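Local coordinates for LPXTG cell wall surface protein (PDB 4IGB), which is a cell-wall-attached surface protein of Streptococcus gordonii, probably an adhesin, represented here by its N-terminal N1 and N2 domains, at residues E58-G63 against P156-N161; M335-D340 against I409-T414. One frame throughout, in Å; residues are numbered along the deposited sequence.

From the N terminus the chain first builds the N-terminal domain, where contact 1 brings residues 156-161 back beside 58-63. This closes a loop of 92 intervening residues, which includes strands 68-75, 84-100, 103-118 and 135-142 and helix 122-129. The chain then completes that domain and enters N2, where contact 2 pairs strand 333-338 with strand 409-417 around 68 residues that include strands 343-352, 371-376 and 389-397. The two loops follow one another, neither nested nor crossed. The centres of the two contacts lie about 57 Å apart, on opposite sides of the chain's centre. Contact 1 joins the loop after strand 56-57 to the segment around strand 157-158; contact 2 joins neighbouring strands.

Contact 1: residues E58-G63 against P156-N161; sequences EYLSGG and PYVDAN
The end of a two-stranded antiparallel ribbon in the N-terminal domain, where strand 56-57 pairs with 157-158, is carried on by Glu58 and Pro156. The chain changes course at Glu58, whose phi is positive (74°), and residues 58-60 then run in nearly the same direction as 156-160. Glu58 N donates to Pro156 O at 2.8 Å, a somewhat bent bond with the donor tilted from the carbonyl plane. The ring of Pro156 lies by the Glu58 carbonyl, its CB 3.8 Å from Glu58 O; that oxygen is also hydrogen-bonded by Asn167 ND2.

Further along, the two backbones draw apart and side chains take over the contact. Val158 points toward 58-63, and its CG2 methyl, set between its own backbone N and carbonyl carbon, presses on the backbone there at 3.4 Å from Leu60 N. The same methyl meets Leu60 CB at 4.0 Å. Leu60 swings its CG anti to the backbone N (chi1 -176°), and CD1 lies by the peptide between Asp159 and Ala160, 3.8 Å from Asp159 C and as far from Ala160 N. Leu60 is also part of the type I beta turn from Tyr59 to Gly62, closed by Gly62 N to Tyr59 O at 2.7 Å. The first side-chain bonds of Glu58 and Tyr59 lead away from 156-161, and Glu58 CG sits above one face of the Tyr59 ring, offset toward its rim. Asp159 OD1 bonds locally to His162 ND1.

One backbone hydrogen bond is the polar link between the two segments, and beyond it the hold is apolar: methyls resting on peptide groups, an attraction that specifies position less sharply than paired donors and acceptors would.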
ATOM      1  N   GLU B  58       2.004 -15.776  24.342  1.00 23.01           N
ATOM      2  CA  GLU B  58       3.370 -16.095  24.779  1.00 28.90           C
ATOM      3  C   GLU B  58       3.555 -17.414  25.555  1.00 31.74           C
ATOM      4  O   GLU B  58       4.479 -18.188  25.265  1.00 28.02           O
ATOM      5  CB  GLU B  58       3.996 -14.931  25.565  1.00 29.86           C
ATOM      6  CG  GLU B  58       5.422 -15.234  26.017  1.00 29.15           C
ATOM      7  CD  GLU B  58       6.177 -14.008  26.478  1.00 37.59           C
ATOM      8  OE1 GLU B  58       5.528 -13.012  26.859  1.00 35.31           O
ATOM      9  OE2 GLU B  58       7.425 -14.045  26.443  1.00 39.47           O
ATOM     10  N   TYR B  59       2.694 -17.652  26.542  1.00 26.87           N
ATOM     11  CA  TYR B  59       2.757 -18.859  27.369  1.00 25.26           C
ATOM     12  C   TYR B  59       1.366 -19.443  27.552  1.00 31.26           C
ATOM     13  O   TYR B  59       0.393 -18.706  27.651  1.00 30.72           O
ATOM     14  CB  TYR B  59       3.330 -18.546  28.756  1.00 29.52           C
ATOM     15  CG  TYR B  59       4.739 -18.009  28.756  1.00 33.32           C
ATOM     16  CD1 TYR B  59       5.816 -18.837  28.473  1.00 30.58           C
ATOM     17  CD2 TYR B  59       4.995 -16.676  29.060  1.00 35.03           C
ATOM     18  CE1 TYR B  59       7.113 -18.355  28.478  1.00 33.87           C
ATOM     19  CE2 TYR B  59       6.291 -16.181  29.066  1.00 39.93           C
ATOM     20  CZ  TYR B  59       7.347 -17.029  28.774  1.00 43.26           C
ATOM     21  OH  TYR B  59       8.635 -16.548  28.777  1.00 46.55           O
ATOM     22  N   LEU B  60       1.279 -20.766  27.618  1.00 34.16           N
ATOM     23  CA  LEU B  60       0.004 -21.427  27.873  1.00 32.98           C
ATOM     24  C   LEU B  60      -0.671 -20.872  29.125  1.00 39.05           C
ATOM     25  O   LEU B  60      -1.883 -20.634  29.137  1.00 37.87           O
ATOM     26  CB  LEU B  60       0.209 -22.929  28.013  1.00 30.87           C
ATOM     27  CG  LEU B  60      -1.066 -23.742  28.197  1.00 42.99           C
ATOM     28  CD1 LEU B  60      -2.117 -23.336  27.161  1.00 34.52           C
ATOM     29  CD2 LEU B  60      -0.747 -25.228  28.105  1.00 41.12           C
ATOM     30  N   SER B  61       0.114 -20.657  30.178  1.00 39.62           N
ATOM     31  CA  SER B  61      -0.429 -20.101  31.416  1.00 48.18           C
ATOM     32  C   SER B  61      -0.893 -18.659  31.207  1.00 44.59           C
ATOM     33  O   SER B  61      -1.613 -18.103  32.028  1.00 51.53           O
ATOM     34  CB  SER B  61       0.601 -20.171  32.548  1.00 45.77           C
ATOM     35  OG  SER B  61       1.692 -19.299  32.303  1.00 54.74           O
ATOM     36  N   GLY B  62      -0.478 -18.061  30.099  1.00 42.68           N
ATOM     37  CA  GLY B  62      -0.815 -16.681  29.802  1.00 44.39           C
ATOM     38  C   GLY B  62      -2.305 -16.461  29.619  1.00 46.09           C
ATOM     39  O   GLY B  62      -3.080 -17.415  29.518  1.00 42.25           O
ATOM     40  N   GLY B  63      -2.702 -15.193  29.585  1.00 46.00           N
ATOM     41  CA  GLY B  63      -4.098 -14.835  29.421  1.00 53.13           C
ATOM     42  C   GLY B  63      -4.576 -15.071  28.002  1.00 49.52           C
ATOM     43  O   GLY B  63      -3.907 -14.695  27.035  1.00 49.21           O
ATOM     44  N   PRO B 156       5.234 -16.684  20.778  1.00 20.01           N
ATOM     45  CA  PRO B 156       4.282 -17.772  20.546  1.00 23.57           C
ATOM     46  C   PRO B 156       2.835 -17.383  20.841  1.00 30.22           C
ATOM     47  O   PRO B 156       2.535 -16.552  21.716  1.00 24.19           O
ATOM     48  CB  PRO B 156       4.720 -18.843  21.554  1.00 23.82           C
ATOM     49  CG  PRO B 156       6.125 -18.511  21.879  1.00 23.39           C
ATOM     50  CD  PRO B 156       6.224 -17.036  21.811  1.00 20.24           C
ATOM     51  N   TYR B 157       1.936 -17.995  20.084  1.00 22.70           N
ATOM     52  CA  TYR B 157       0.542 -18.096  20.478  1.00 26.76           C
ATOM     53  C   TYR B 157       0.284 -19.575  20.631  1.00 25.44           C
ATOM     54  O   TYR B 157       0.675 -20.360  19.778  1.00 20.66           O
ATOM     55  CB  TYR B 157      -0.367 -17.484  19.417  1.00 20.60           C
ATOM     56  CG  TYR B 157      -0.241 -15.988  19.374  1.00 30.66           C
ATOM     57  CD1 TYR B 157      -0.981 -15.192  20.241  1.00 21.68           C
ATOM     58  CD2 TYR B 157       0.645 -15.370  18.498  1.00 21.48           C
ATOM     59  CE1 TYR B 157      -0.860 -13.827  20.227  1.00 26.08           C
ATOM     60  CE2 TYR B 157       0.769 -13.998  18.469  1.00 25.65           C
ATOM     61  CZ  TYR B 157       0.013 -13.228  19.344  1.00 25.71           C
ATOM     62  OH  TYR B 157       0.115 -11.854  19.339  1.00 24.14           O
ATOM     63  N   VAL B 158      -0.353 -19.963  21.725  1.00 25.05           N
ATOM     64  CA  VAL B 158      -0.494 -21.375  22.021  1.00 24.10           C
ATOM     65  C   VAL B 158      -1.852 -21.722  22.622  1.00 28.02           C
ATOM     66  O   VAL B 158      -2.577 -20.857  23.130  1.00 27.37           O
ATOM     67  CB  VAL B 158       0.622 -21.868  22.989  1.00 40.24           C
ATOM     68  CG1 VAL B 158       2.004 -21.522  22.449  1.00 28.01           C
ATOM     69  CG2 VAL B 158       0.429 -21.270  24.380  1.00 33.57           C
ATOM     70  N   ASP B 159      -2.189 -23.001  22.528  1.00 24.46           N
ATOM     71  CA  ASP B 159      -3.244 -23.588  23.337  1.00 29.10           C
ATOM     72  C   ASP B 159      -2.774 -24.959  23.802  1.00 34.73           C
ATOM     73  O   ASP B 159      -1.644 -25.362  23.513  1.00 27.27           O
ATOM     74  CB  ASP B 159      -4.583 -23.644  22.593  1.00 26.82           C
ATOM     75  CG  ASP B 159      -4.558 -24.559  21.388  1.00 32.84           C
ATOM     76  OD1 ASP B 159      -3.580 -25.316  21.206  1.00 34.93           O
ATOM     77  OD2 ASP B 159      -5.543 -24.531  20.620  1.00 29.99           O
ATOM     78  N   ALA B 160      -3.632 -25.668  24.528  1.00 36.60           N
ATOM     79  CA  ALA B 160      -3.253 -26.935  25.147  1.00 35.82           C
ATOM     80  C   ALA B 160      -2.730 -27.947  24.134  1.00 31.82           C
ATOM     81  O   ALA B 160      -1.848 -28.739  24.439  1.00 33.47           O
ATOM     82  CB  ALA B 160      -4.431 -27.516  25.914  1.00 39.56           C
ATOM     83  N   ASN B 161      -3.288 -27.920  22.930  1.00 25.53           N
ATOM     84  CA  ASN B 161      -2.908 -28.877  21.897  1.00 35.79           C
ATOM     85  C   ASN B 161      -1.727 -28.412  21.053  1.00 38.30           C
ATOM     86  O   ASN B 161      -1.159 -29.188  20.286  1.00 34.44           O
ATOM     87  CB  ASN B 161      -4.107 -29.199  21.004  1.00 41.77           C
ATOM     88  CG  ASN B 161      -5.217 -29.904  21.755  1.00 47.46           C
ATOM     89  OD1 ASN B 161      -4.985 -30.508  22.802  1.00 38.49           O
ATOM     90  ND2 ASN B 161      -6.431 -29.828  21.227  1.00 50.11           N
TER

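Contact 2: residues M335-D340 against I409-T414; sequences MVQKFD and IDNTVT
Gln337 and Asn411 face each other across an antiparallel strand pair of the N2 domain, which belongs to the adhesin clan, with strand 333-338 beside strand 409-417. Gln337 CB leaves on the same side of the sheet as the side chain of Val413, with chi1 at -109°, away from the staggered positions. Its CG meets Val413 CG2 at 3.7 Å. The chain then bends at chi2 (-68°) and carries CD over to the Asn411 amide. There the two groups form a reciprocal pair of hydrogen bonds. Asn411 ND2 donates to Gln337 OE1 at 2.7 Å, and Gln337 NE2 returns a bond of 2.7 Å to Asn411 OD1. Both donors approach in the carbonyl plane on a lone pair, although the amide planes are turned 32° apart. Gln337 OE1 also lies above one face of the Phe339 ring, toward its rim. Both residues are buried, with Tyr393 touching Gln337 and Tyr313 touching Asn411. The reciprocal pairing couples the two amide orientations, and a weak bond from Lys338 N (2.9 Å) is consistent with OE1 as the oxygen of Gln337.

Conventional strand pairing is confined to one end. Val336 N reaches Thr414 O at 2.9 Å, and Thr414 N reaches Val336 O at 3.1 Å, a hydrogen-bonded pair. Toward Asp340 the backbones separate and water replaces direct bonds: one molecule joins Lys338 O to Thr412 N, another joins Asp340 N to Asp410 O and also accepts from Asn411 ND2, and a third links Asp340 OD1 with Asp410 N. Arg342 forms a salt bridge with Asp340 OD1. At this hydrated end, the side chains of Asp340 and Ile409 cross at about a right angle, and Asp340 CB rests 3.5 Å from Ile409 CG2.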
ATOM      1  N   MET B 335      -4.440  15.729 -15.209  1.00 19.62           N
ATOM      2  CA  MET B 335      -5.554  14.973 -15.737  1.00 19.02           C
ATOM      3  C   MET B 335      -5.187  14.655 -17.171  1.00 25.45           C
ATOM      4  O   MET B 335      -4.811  15.551 -17.934  1.00 16.93           O
ATOM      5  CB  MET B 335      -6.841  15.799 -15.700  1.00 18.17           C
ATOM      6  CG  MET B 335      -7.224  16.280 -14.306  1.00 19.32           C
ATOM      7  SD  MET B 335      -6.136  17.578 -13.715  1.00 21.86           S
ATOM      8  CE  MET B 335      -7.153  18.243 -12.371  1.00 16.57           C
ATOM      9  N   VAL B 336      -5.283  13.378 -17.519  1.00 18.80           N
ATOM     10  CA  VAL B 336      -4.853  12.886 -18.816  1.00 19.39           C
ATOM     11  C   VAL B 336      -6.069  12.425 -19.588  1.00 20.06           C
ATOM     12  O   VAL B 336      -6.772  11.512 -19.151  1.00 20.58           O
ATOM     13  CB  VAL B 336      -3.917  11.663 -18.682  1.00 27.91           C
ATOM     14  CG1 VAL B 336      -3.576  11.103 -20.055  1.00 22.46           C
ATOM     15  CG2 VAL B 336      -2.646  12.022 -17.933  1.00 18.64           C
ATOM     16  N   GLN B 337      -6.317  13.065 -20.724  1.00 19.46           N
ATOM     17  CA  GLN B 337      -7.359  12.635 -21.651  1.00 23.25           C
ATOM     18  C   GLN B 337      -6.711  11.949 -22.847  1.00 30.05           C
ATOM     19  O   GLN B 337      -5.574  12.253 -23.215  1.00 24.75           O
ATOM     20  CB  GLN B 337      -8.152  13.838 -22.168  1.00 23.93           C
ATOM     21  CG  GLN B 337      -9.562  13.952 -21.650  1.00 30.16           C
ATOM     22  CD  GLN B 337     -10.510  12.857 -22.139  1.00 30.81           C
ATOM     23  OE1 GLN B 337     -10.088  11.838 -22.689  1.00 30.97           O
ATOM     24  NE2 GLN B 337     -11.812  13.071 -21.928  1.00 22.42           N
ATOM     25  N   LYS B 338      -7.432  11.026 -23.465  1.00 22.36           N
ATOM     26  CA  LYS B 338      -6.986  10.516 -24.753  1.00 25.56           C
ATOM     27  C   LYS B 338      -8.212  10.284 -25.606  1.00 26.37           C
ATOM     28  O   LYS B 338      -9.138   9.589 -25.207  1.00 25.54           O
ATOM     29  CB  LYS B 338      -6.164   9.232 -24.605  1.00 27.60           C
ATOM     30  CG  LYS B 338      -5.607   8.722 -25.933  1.00 43.23           C
ATOM     31  CD  LYS B 338      -4.777   7.451 -25.751  1.00 45.98           C
ATOM     32  CE  LYS B 338      -4.296   6.907 -27.090  1.00 57.50           C
ATOM     33  NZ  LYS B 338      -3.942   5.457 -26.985  1.00 60.22           N
ATOM     34  N   PHE B 339      -8.229  10.892 -26.778  1.00 26.30           N
ATOM     35  CA  PHE B 339      -9.440  10.892 -27.585  1.00 24.12           C
ATOM     36  C   PHE B 339      -9.421   9.862 -28.688  1.00 25.11           C
ATOM     37  O   PHE B 339      -8.419   9.701 -29.381  1.00 21.58           O
ATOM     38  CB  PHE B 339      -9.663  12.281 -28.178  1.00 18.88           C
ATOM     39  CG  PHE B 339      -9.873  13.346 -27.133  1.00 30.54           C
ATOM     40  CD1 PHE B 339     -11.059  13.402 -26.411  1.00 26.34           C
ATOM     41  CD2 PHE B 339      -8.884  14.279 -26.862  1.00 22.27           C
ATOM     42  CE1 PHE B 339     -11.251  14.381 -25.448  1.00 26.21           C
ATOM     43  CE2 PHE B 339      -9.076  15.253 -25.908  1.00 22.74           C
ATOM     44  CZ  PHE B 339     -10.265  15.302 -25.201  1.00 17.80           C
ATOM     45  N   ASP B 340     -10.542   9.169 -28.845  1.00 25.63           N
ATOM     46  CA  ASP B 340     -10.727   8.270 -29.975  1.00 27.94           C
ATOM     47  C   ASP B 340     -10.246   8.963 -31.257  1.00 35.49           C
ATOM     48  O   ASP B 340     -10.481  10.159 -31.456  1.00 25.88           O
ATOM     49  CB  ASP B 340     -12.204   7.875 -30.073  1.00 24.72           C
ATOM     50  CG  ASP B 340     -12.462   6.808 -31.120  1.00 37.18           C
ATOM     51  OD1 ASP B 340     -12.970   5.725 -30.761  1.00 31.84           O
ATOM     52  OD2 ASP B 340     -12.183   7.061 -32.307  1.00 36.67           O
ATOM     53  N   ILE B 409     -18.001   5.546 -29.799  1.00 29.60           N
ATOM     54  CA  ILE B 409     -16.814   6.255 -29.369  1.00 33.14           C
ATOM     55  C   ILE B 409     -16.794   6.244 -27.856  1.00 28.19           C
ATOM     56  O   ILE B 409     -17.714   6.757 -27.218  1.00 34.55           O
ATOM     57  CB  ILE B 409     -16.772   7.694 -29.888  1.00 33.49           C
ATOM     58  CG1 ILE B 409     -16.718   7.705 -31.414  1.00 28.73           C
ATOM     59  CG2 ILE B 409     -15.566   8.421 -29.310  1.00 25.61           C
ATOM     60  CD1 ILE B 409     -17.057   9.051 -32.019  1.00 27.61           C
ATOM     61  N   ASP B 410     -15.755   5.626 -27.299  1.00 30.16           N
ATOM     62  CA  ASP B 410     -15.553   5.540 -25.853  1.00 28.83           C
ATOM     63  C   ASP B 410     -14.601   6.621 -25.372  1.00 37.79           C
ATOM     64  O   ASP B 410     -13.801   7.157 -26.148  1.00 21.52           O
ATOM     65  CB  ASP B 410     -14.977   4.166 -25.475  1.00 31.27           C
ATOM     66  CG  ASP B 410     -15.976   3.045 -25.676  1.00 44.46           C
ATOM     67  OD1 ASP B 410     -17.191   3.310 -25.538  1.00 40.46           O
ATOM     68  OD2 ASP B 410     -15.555   1.908 -25.976  1.00 43.13           O
ATOM     69  N   ASN B 411     -14.673   6.930 -24.080  1.00 21.84           N
ATOM     70  CA  ASN B 411     -13.735   7.868 -23.488  1.00 21.44           C
ATOM     71  C   ASN B 411     -13.572   7.628 -21.982  1.00 22.73           C
ATOM     72  O   ASN B 411     -14.524   7.253 -21.289  1.00 24.33           O
ATOM     73  CB  ASN B 411     -14.176   9.299 -23.783  1.00 21.98           C
ATOM     74  CG  ASN B 411     -13.187  10.329 -23.282  1.00 28.06           C
ATOM     75  OD1 ASN B 411     -13.426  10.983 -22.271  1.00 17.80           O
ATOM     76  ND2 ASN B 411     -12.059  10.469 -23.979  1.00 21.30           N
ATOM     77  N   THR B 412     -12.351   7.820 -21.498  1.00 20.83           N
ATOM     78  CA  THR B 412     -12.021   7.686 -20.082  1.00 22.74           C
ATOM     79  C   THR B 412     -10.972   8.743 -19.773  1.00 23.63           C
ATOM     80  O   THR B 412     -10.090   9.010 -20.595  1.00 23.86           O
ATOM     81  CB  THR B 412     -11.478   6.265 -19.757  1.00 23.65           C
ATOM     82  OG1 THR B 412     -12.545   5.318 -19.868  1.00 32.28           O
ATOM     83  CG2 THR B 412     -10.905   6.179 -18.330  1.00 23.45           C
ATOM     84  N   VAL B 413     -11.067   9.378 -18.609  1.00 18.51           N
ATOM     85  CA  VAL B 413     -10.042  10.334 -18.248  1.00 14.43           C
ATOM     86  C   VAL B 413      -9.422   9.859 -16.961  1.00 18.24           C
ATOM     87  O   VAL B 413     -10.068   9.145 -16.202  1.00 20.75           O
ATOM     88  CB  VAL B 413     -10.575  11.790 -18.160  1.00 17.90           C
ATOM     89  CG1 VAL B 413     -11.460  11.997 -16.909  1.00 22.10           C
ATOM     90  CG2 VAL B 413      -9.428  12.749 -18.162  1.00 21.34           C
ATOM     91  N   THR B 414      -8.163  10.221 -16.733  1.00 19.49           N
ATOM     92  CA  THR B 414      -7.428   9.743 -15.558  1.00 21.65           C
ATOM     93  C   THR B 414      -6.789  10.858 -14.745  1.00 20.46           C
ATOM     94  O   THR B 414      -6.034  11.670 -15.273  1.00 21.58           O
ATOM     95  CB  THR B 414      -6.327   8.740 -15.961  1.00 22.50           C
ATOM     96  OG1 THR B 414      -6.935   7.641 -16.640  1.00 27.34           O
ATOM     97  CG2 THR B 414      -5.586   8.214 -14.734  1.00 18.60           C
TER
HETATM   98  O   HOH W   1     -10.011   7.667 -23.335  1.00 24.88           O
HETATM   99  O   HOH W   2     -13.445   4.608 -28.548  1.00 23.65           O
HETATM  100  O   HOH W   3     -12.811   9.552 -27.053  1.00 24.56           O